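PDB 4AZJ: phosphoserine aminotransferase from Bacillus alcalophilus, which catalyses the reversible, pyridoxal-phosphate-dependent transamination between 3-phosphohydroxypyruvate and phosphoserine, a step of L-serine biosynthesis, and also acts on phosphohydroxythreonine. Local coordinates for residues S101-A106 against H146-N151; N151-T156 against N325-V330. All coordinates share one frame; numbering follows the deposited sequence. Where two conformers were deposited one is given.

Contact 1. Residues S101-A106 against H146-N151; sequences SWSEKA and HITSNN. With PLP (pyridoxal-5'-phosphate), chain D; SEP (phosphoserine), chain C.
Two flat side chains frame this contact. The H146 imidazole receives the methyl group of A106 obliquely (CB to CE1, 3.7 Å) and has water 1 at its edge, while the W102 indole, whose CB approaches the methyl group of T148, gives one face to the cofactor: C4 of the pyridoxal phosphate lies over its centre, 3.4 Å above the plane. At the indole edge sits phosphoserine, NE1 donating to its carboxylate OXT (3.2 Å, N-H...acceptor angle 155°) with its OG in the ring plane. This is the large-domain architecture of fold type I aminotransferases: helix 101-113 follows strand 93-98 and packs on the neighbouring parallel strand 142-148, their local directions 150° apart, close to antiparallel. The indole reaches the cofactor because CG of W102 is anti to the carbonyl carbon (chi1 -67°), beside its own backbone N. Replacing W102 by a leucine would probably leave the pyridine ring without its flat cover and take from the substrate carboxylate the N-H that W102 supplies to OXT. Beyond the N1 and C2A end of the pyridine ring the buried seam is polar. The hydroxyls of S103 and T148 are hydrogen-bonded (OG to OG1, 2.8 Å), and S103 OG is also bonded to the backbone N of T99. T148 OG1 has a further partner in water 1, itself weakly bonded to the carbonyl O of W102. H146 turns its NE2 to the hydroxyl of Y191. N151 OD1, also bonded to T99 OG1, takes a hydrogen bond from water 2 at 2.8 Å, and this water accepts from S103 N at 2.9 Å.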
loop_
_atom_site.group_PDB
_atom_site.type_symbol
_atom_site.label_atom_id
_atom_site.label_comp_id
_atom_site.label_asym_id
_atom_site.label_seq_id
_atom_site.Cartn_x
_atom_site.Cartn_y
_atom_site.Cartn_z
ATOM N N SER A 101 12.341 19.732 -4.278
ATOM C CA SER A 101 12.835 18.649 -3.464
ATOM C C SER A 101 12.396 17.285 -4.007
ATOM O O SER A 101 13.190 16.338 -4.043
ATOM C CB SER A 101 12.331 18.830 -2.011
ATOM O OG SER A 101 12.743 17.783 -1.190
ATOM N N TRP A 102 11.147 17.168 -4.431
ATOM C CA TRP A 102 10.684 15.904 -5.009
ATOM C C TRP A 102 11.432 15.577 -6.289
ATOM O O TRP A 102 11.731 14.397 -6.524
ATOM C CB TRP A 102 9.151 15.892 -5.174
ATOM C CG TRP A 102 8.495 15.906 -3.795
ATOM C CD1 TRP A 102 7.694 16.862 -3.273
ATOM C CD2 TRP A 102 8.674 14.925 -2.764
ATOM N NE1 TRP A 102 7.364 16.542 -1.982
ATOM C CE2 TRP A 102 7.947 15.346 -1.645
ATOM C CE3 TRP A 102 9.360 13.710 -2.705
ATOM C CZ2 TRP A 102 7.901 14.601 -0.462
ATOM C CZ3 TRP A 102 9.314 12.971 -1.547
ATOM C CH2 TRP A 102 8.597 13.424 -0.423
ATOM N N SER A 103 11.782 16.582 -7.094
ATOM C CA SER A 103 12.608 16.321 -8.293
ATOM C C SER A 103 13.945 15.746 -7.862
ATOM O O SER A 103 14.440 14.790 -8.468
ATOM C CB SER A 103 12.889 17.590 -9.086
ATOM O OG SER A 103 11.725 18.264 -9.471
ATOM N N GLU A 104 14.561 16.329 -6.835
ATOM C CA GLU A 104 15.840 15.844 -6.326
ATOM C C GLU A 104 15.767 14.406 -5.847
ATOM O O GLU A 104 16.686 13.617 -6.058
ATOM C CB GLU A 104 16.386 16.742 -5.212
ATOM C CG GLU A 104 16.750 18.127 -5.698
ATOM C CD GLU A 104 17.234 19.029 -4.579
ATOM O OE1 GLU A 104 17.025 18.678 -3.392
ATOM O OE2 GLU A 104 17.782 20.112 -4.902
ATOM N N LYS A 105 14.685 14.057 -5.170
ATOM C CA LYS A 105 14.542 12.708 -4.640
ATOM C C LYS A 105 14.452 11.687 -5.767
ATOM O O LYS A 105 15.033 10.595 -5.694
ATOM C CB LYS A 105 13.332 12.640 -3.706
ATOM C CG LYS A 105 13.520 13.358 -2.396
ATOM C CD LYS A 105 14.091 12.433 -1.357
ATOM C CE LYS A 105 13.550 12.724 0.036
ATOM N NZ LYS A 105 13.783 14.141 0.396
ATOM N N ALA A 106 13.759 12.069 -6.831
ATOM C CA ALA A 106 13.668 11.208 -8.011
ATOM C C ALA A 106 15.041 11.012 -8.650
ATOM O O ALA A 106 15.437 9.871 -8.946
ATOM C CB ALA A 106 12.667 11.752 -9.016
ATOM N N HIS A 146 12.515 13.333 -17.198
ATOM C CA HIS A 146 11.604 13.298 -16.037
ATOM C C HIS A 146 11.375 14.700 -15.495
ATOM O O HIS A 146 12.358 15.448 -15.245
ATOM C CB HIS A 146 12.219 12.426 -14.929
ATOM C CG HIS A 146 11.365 12.289 -13.697
ATOM N ND1 HIS A 146 11.243 13.271 -12.740
ATOM C CD2 HIS A 146 10.584 11.265 -13.276
ATOM C CE1 HIS A 146 10.443 12.846 -11.772
ATOM N NE2 HIS A 146 10.037 11.632 -12.074
ATOM N N ILE A 147 10.105 15.035 -15.298
ATOM C CA ILE A 147 9.704 16.299 -14.670
ATOM C C ILE A 147 8.821 16.032 -13.458
ATOM O O ILE A 147 8.254 14.939 -13.294
ATOM C CB ILE A 147 8.969 17.245 -15.651
ATOM C CG1 ILE A 147 7.614 16.672 -16.063
ATOM C CG2 ILE A 147 9.856 17.495 -16.907
ATOM C CD1 ILE A 147 6.730 17.692 -16.839
ATOM N N THR A 148 8.677 17.067 -12.628
ATOM C CA THR A 148 7.771 17.055 -11.483
ATOM C C THR A 148 6.749 18.151 -11.768
ATOM O O THR A 148 7.106 19.344 -11.772
ATOM C CB THR A 148 8.503 17.344 -10.186
ATOM O OG1 THR A 148 9.612 16.458 -10.054
ATOM C CG2 THR A 148 7.601 17.134 -8.983
ATOM N N SER A 149 5.510 17.791 -12.080
ATOM C CA SER A 149 4.565 18.798 -12.600
ATOM C C SER A 149 4.242 19.861 -11.550
ATOM O O SER A 149 4.087 21.035 -11.872
ATOM C CB SER A 149 3.276 18.163 -13.070
ATOM O OG SER A 149 2.729 17.343 -12.057
ATOM N N ASN A 150 4.111 19.444 -10.299
ATOM C CA ASN A 150 3.779 20.323 -9.194
ATOM C C ASN A 150 4.757 20.021 -8.080
ATOM O O ASN A 150 4.868 18.884 -7.577
ATOM C CB ASN A 150 2.322 20.135 -8.773
ATOM C CG ASN A 150 1.881 21.174 -7.771
ATOM O OD1 ASN A 150 1.548 22.298 -8.157
ATOM N ND2 ASN A 150 1.892 20.820 -6.508
ATOM N N ASN A 151 5.520 21.042 -7.713
ATOM C CA ASN A 151 6.589 20.912 -6.750
ATOM C C ASN A 151 6.030 21.233 -5.381
ATOM O O ASN A 151 6.007 22.377 -4.941
ATOM C CB ASN A 151 7.756 21.824 -7.152
ATOM C CG ASN A 151 8.226 21.524 -8.536
ATOM O OD1 ASN A 151 8.880 20.494 -8.752
ATOM N ND2 ASN A 151 7.816 22.331 -9.502
HETATM N N1 PLP D . 6.257 13.396 -5.174
HETATM C C2 PLP D . 5.546 14.488 -4.864
HETATM C C2A PLP D . 5.374 15.550 -5.904
HETATM C C3 PLP D . 5.014 14.609 -3.526
HETATM O O3 PLP D . 4.313 15.696 -3.222
HETATM C C4 PLP D . 5.196 13.542 -2.554
HETATM C C4A PLP D . 4.730 13.698 -1.154
HETATM C C5 PLP D . 5.917 12.436 -2.978
HETATM C C6 PLP D . 6.420 12.403 -4.271
HETATM C C5A PLP D . 6.182 11.251 -2.069
HETATM O O4P PLP D . 4.982 10.431 -2.059
HETATM P P PLP D . 4.909 9.083 -1.152
HETATM O O1P PLP D . 3.578 8.515 -1.515
HETATM O O2P PLP D . 5.017 9.573 0.248
HETATM O O3P PLP D . 6.102 8.217 -1.544
HETATM N N SEP C . 4.633 14.974 -0.675
HETATM C CA SEP C . 4.186 15.317 0.651
HETATM C CB SEP C . 4.632 14.362 1.758
HETATM O OG SEP C . 5.982 14.613 2.141
HETATM C C SEP C . 4.535 16.748 0.986
HETATM O O SEP C . 4.186 17.147 2.115
HETATM O OXT SEP C . 5.119 17.456 0.132
HETATM P P SEP C . 6.600 13.983 3.448
HETATM O O1P SEP C . 5.917 14.603 4.649
HETATM O O2P SEP C . 6.309 12.485 3.415
HETATM O O3P SEP C . 8.059 14.354 3.350
HETATM O O HOH W 1 9.574 14.164 -8.606
HETATM O O HOH W 2 10.002 18.805 -6.815
#

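Contact 2. Residues N151-T156 against N325-V330; sequences NTIYGT and NGHRSV. With SEP (phosphoserine), chain C; PLP (pyridoxal-5'-phosphate), chain D.
I153 sets its terminal methyl squarely on the H327 imidazole: CD1 is 3.6 Å from the ring centroid and 0° off the ring normal, a CH-pi contact over the face, while the same ring's edge grips the substrate. H327 NE2 donates to O3P of the phosphoserine phosphate at 2.8 Å, nearly straight at 173°. The rotation of the ring is fixed from its other nitrogen, since S329 N donates to ND1 and S329 OG is hydrogen-bonded to it as well (2.8 Å). R328 adds a forked grip, NH1 to O1P and NH2 to O3P (2.9 Å), and its guanidinium has CE1 of H327 over one face, toward the rim. R42 of the second subunit also bonds the substrate, so basic side chains of both chains gather round this anionic ligand.

In this class-V aminotransferase residues 152-155 form the turn of a small antiparallel hairpin (strands 150-151 and 156-157), with N151 N bonded to T156 O at its base. It faces the loop between strands 321-322 and 333-336. T152, on the turn, holds the cofactor through a short bond between its OG1 and PLP O3 (2.5 Å), and S175 is a second partner of that hydroxyl. The extended arm of I153 (chi2 169°) carries CD1 over the imidazole, whereas its other branch, CG2, meets V330 CG1 at 3.7 Å. The same V330 methyl touches Y154 obliquely near its hydroxyl. Water 3 bridges the two backbones, donating to I153 O at 2.9 Å and accepting from H327 N.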
loop_
_atom_site.group_PDB
_atom_site.type_symbol
_atom_site.label_atom_id
_atom_site.label_comp_id
_atom_site.label_asym_id
_atom_site.label_seq_id
_atom_site.Cartn_x
_atom_site.Cartn_y
_atom_site.Cartn_z
ATOM N N ASN A 151 5.520 21.042 -7.713
ATOM C CA ASN A 151 6.589 20.912 -6.750
ATOM C C ASN A 151 6.030 21.233 -5.381
ATOM O O ASN A 151 6.007 22.377 -4.941
ATOM C CB ASN A 151 7.756 21.824 -7.152
ATOM C CG ASN A 151 8.226 21.524 -8.536
ATOM O OD1 ASN A 151 8.880 20.494 -8.752
ATOM N ND2 ASN A 151 7.816 22.331 -9.502
ATOM N N THR A 152 5.558 20.191 -4.726
ATOM C CA THR A 152 4.670 20.299 -3.576
ATOM C C THR A 152 5.238 21.101 -2.418
ATOM O O THR A 152 4.502 21.801 -1.727
ATOM C CB THR A 152 4.349 18.872 -3.088
ATOM O OG1 THR A 152 4.263 18.006 -4.220
ATOM C CG2 THR A 152 3.040 18.819 -2.263
ATOM N N ILE A 153 6.523 20.933 -2.160
ATOM C CA ILE A 153 7.193 21.601 -1.067
ATOM C C ILE A 153 7.453 23.083 -1.320
ATOM O O ILE A 153 7.332 23.883 -0.373
ATOM C CB ILE A 153 8.486 20.848 -0.719
ATOM C CG1 ILE A 153 8.106 19.537 -0.031
ATOM C CG2 ILE A 153 9.382 21.673 0.229
ATOM C CD1 ILE A 153 9.263 18.539 0.151
ATOM N N TYR A 154 7.745 23.432 -2.571
ATOM C CA TYR A 154 8.063 24.809 -2.946
ATOM C C TYR A 154 6.897 25.586 -3.504
ATOM O O TYR A 154 6.962 26.837 -3.548
ATOM C CB TYR A 154 9.275 24.832 -3.879
ATOM C CG TYR A 154 10.538 24.479 -3.146
ATOM C CD1 TYR A 154 11.142 25.384 -2.284
ATOM C CD2 TYR A 154 11.111 23.227 -3.263
ATOM C CE1 TYR A 154 12.284 25.062 -1.579
ATOM C CE2 TYR A 154 12.258 22.896 -2.563
ATOM C CZ TYR A 154 12.852 23.824 -1.723
ATOM O OH TYR A 154 13.989 23.519 -0.987
ATOM N N GLY A 155 5.801 24.941 -3.859
ATOM C CA GLY A 155 4.637 25.665 -4.321
ATOM C C GLY A 155 4.740 26.252 -5.706
ATOM O O GLY A 155 4.136 27.279 -6.013
ATOM N N THR A 156 5.481 25.581 -6.588
ATOM C CA THR A 156 5.553 25.959 -7.988
ATOM C C THR A 156 4.977 24.853 -8.864
ATOM O O THR A 156 4.890 23.702 -8.432
ATOM C CB THR A 156 6.974 26.208 -8.436
ATOM O OG1 THR A 156 7.757 25.018 -8.291
ATOM C CG2 THR A 156 7.622 27.288 -7.638
ATOM N N ASN A 325 1.321 24.442 8.433
ATOM C CA ASN A 325 2.763 24.546 8.558
ATOM C C ASN A 325 3.437 24.074 7.276
ATOM O O ASN A 325 2.997 23.122 6.651
ATOM C CB ASN A 325 3.234 23.721 9.724
ATOM C CG ASN A 325 2.780 22.302 9.613
ATOM O OD1 ASN A 325 1.607 21.986 9.865
ATOM N ND2 ASN A 325 3.688 21.435 9.193
ATOM N N GLY A 326 4.478 24.770 6.849
ATOM C CA GLY A 326 5.230 24.317 5.709
ATOM C C GLY A 326 5.859 22.959 5.966
ATOM O O GLY A 326 6.020 22.497 7.095
ATOM N N HIS A 327 6.282 22.342 4.867
ATOM C CA HIS A 327 7.023 21.094 4.994
ATOM C C HIS A 327 8.213 21.346 5.907
ATOM O O HIS A 327 8.886 22.378 5.777
ATOM C CB HIS A 327 7.461 20.614 3.628
ATOM C CG HIS A 327 8.037 19.231 3.626
ATOM N ND1 HIS A 327 9.374 18.995 3.854
ATOM C CD2 HIS A 327 7.471 18.017 3.407
ATOM C CE1 HIS A 327 9.613 17.695 3.772
ATOM N NE2 HIS A 327 8.477 17.076 3.495
ATOM N N ARG A 328 8.484 20.395 6.794
ATOM C CA ARG A 328 9.552 20.537 7.800
ATOM C C ARG A 328 10.897 20.880 7.182
ATOM O O ARG A 328 11.745 21.478 7.846
ATOM C CB ARG A 328 9.683 19.241 8.609
ATOM C CG ARG A 328 10.025 18.013 7.782
ATOM C CD ARG A 328 9.647 16.722 8.503
ATOM N NE ARG A 328 9.883 15.581 7.638
ATOM C CZ ARG A 328 9.062 15.200 6.660
ATOM N NH1 ARG A 328 7.928 15.843 6.437
ATOM N NH2 ARG A 328 9.394 14.184 5.899
ATOM N N SER A 329 11.139 20.494 5.930
ATOM C CA SER A 329 12.437 20.772 5.322
ATOM C C SER A 329 12.621 22.250 4.969
ATOM O O SER A 329 13.745 22.670 4.709
ATOM C CB SER A 329 12.634 19.911 4.084
ATOM O OG SER A 329 11.697 20.284 3.088
ATOM N N VAL A 330 11.536 23.022 4.886
ATOM C CA VAL A 330 11.624 24.417 4.468
ATOM C C VAL A 330 10.957 25.404 5.406
ATOM O O VAL A 330 11.212 26.603 5.283
ATOM C CB VAL A 330 11.074 24.648 3.032
ATOM C CG1 VAL A 330 11.848 23.788 2.031
ATOM C CG2 VAL A 330 9.568 24.322 2.963
HETATM N N SEP C . 4.633 14.974 -0.675
HETATM C CA SEP C . 4.186 15.317 0.651
HETATM C CB SEP C . 4.632 14.362 1.758
HETATM O OG SEP C . 5.982 14.613 2.141
HETATM C C SEP C . 4.535 16.748 0.986
HETATM O O SEP C . 4.186 17.147 2.115
HETATM O OXT SEP C . 5.119 17.456 0.132
HETATM P P SEP C . 6.600 13.983 3.448
HETATM O O1P SEP C . 5.917 14.603 4.649
HETATM O O2P SEP C . 6.309 12.485 3.415
HETATM O O3P SEP C . 8.059 14.354 3.350
HETATM N N1 PLP D . 6.257 13.396 -5.174
HETATM C C2 PLP D . 5.546 14.488 -4.864
HETATM C C2A PLP D . 5.374 15.550 -5.904
HETATM C C3 PLP D . 5.014 14.609 -3.526
HETATM O O3 PLP D . 4.313 15.696 -3.222
HETATM C C4 PLP D . 5.196 13.542 -2.554
HETATM C C4A PLP D . 4.730 13.698 -1.154
HETATM C C5 PLP D . 5.917 12.436 -2.978
HETATM C C6 PLP D . 6.420 12.403 -4.271
HETATM C C5A PLP D . 6.182 11.251 -2.069
HETATM O O4P PLP D . 4.982 10.431 -2.059
HETATM P P PLP D . 4.909 9.083 -1.152
HETATM O O1P PLP D . 3.578 8.515 -1.515
HETATM O O2P PLP D . 5.017 9.573 0.248
HETATM O O3P PLP D . 6.102 8.217 -1.544
HETATM O O HOH W 3 6.260 23.861 2.325
#

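Contacts 1 and 2 come in series along the chain and share N151, where strand 142-148, after the short loop, runs into the hairpin 150-157; their centres are 12 Å apart. Contact 1 joins helix 101-113 to the central mixed sheet, and contact 2 carries the hairpin turn across to a loop that arrives 169 residues later, ahead of strand 333-336. They meet directly where W102 NE1 packs 3.5 Å from I153 CD1. Both touch the cofactor and the phosphoserine, whose N is bonded to PLP C4A, so distant parts of the sequence converge on one active site that the second subunit completes through R42, N237 and T238.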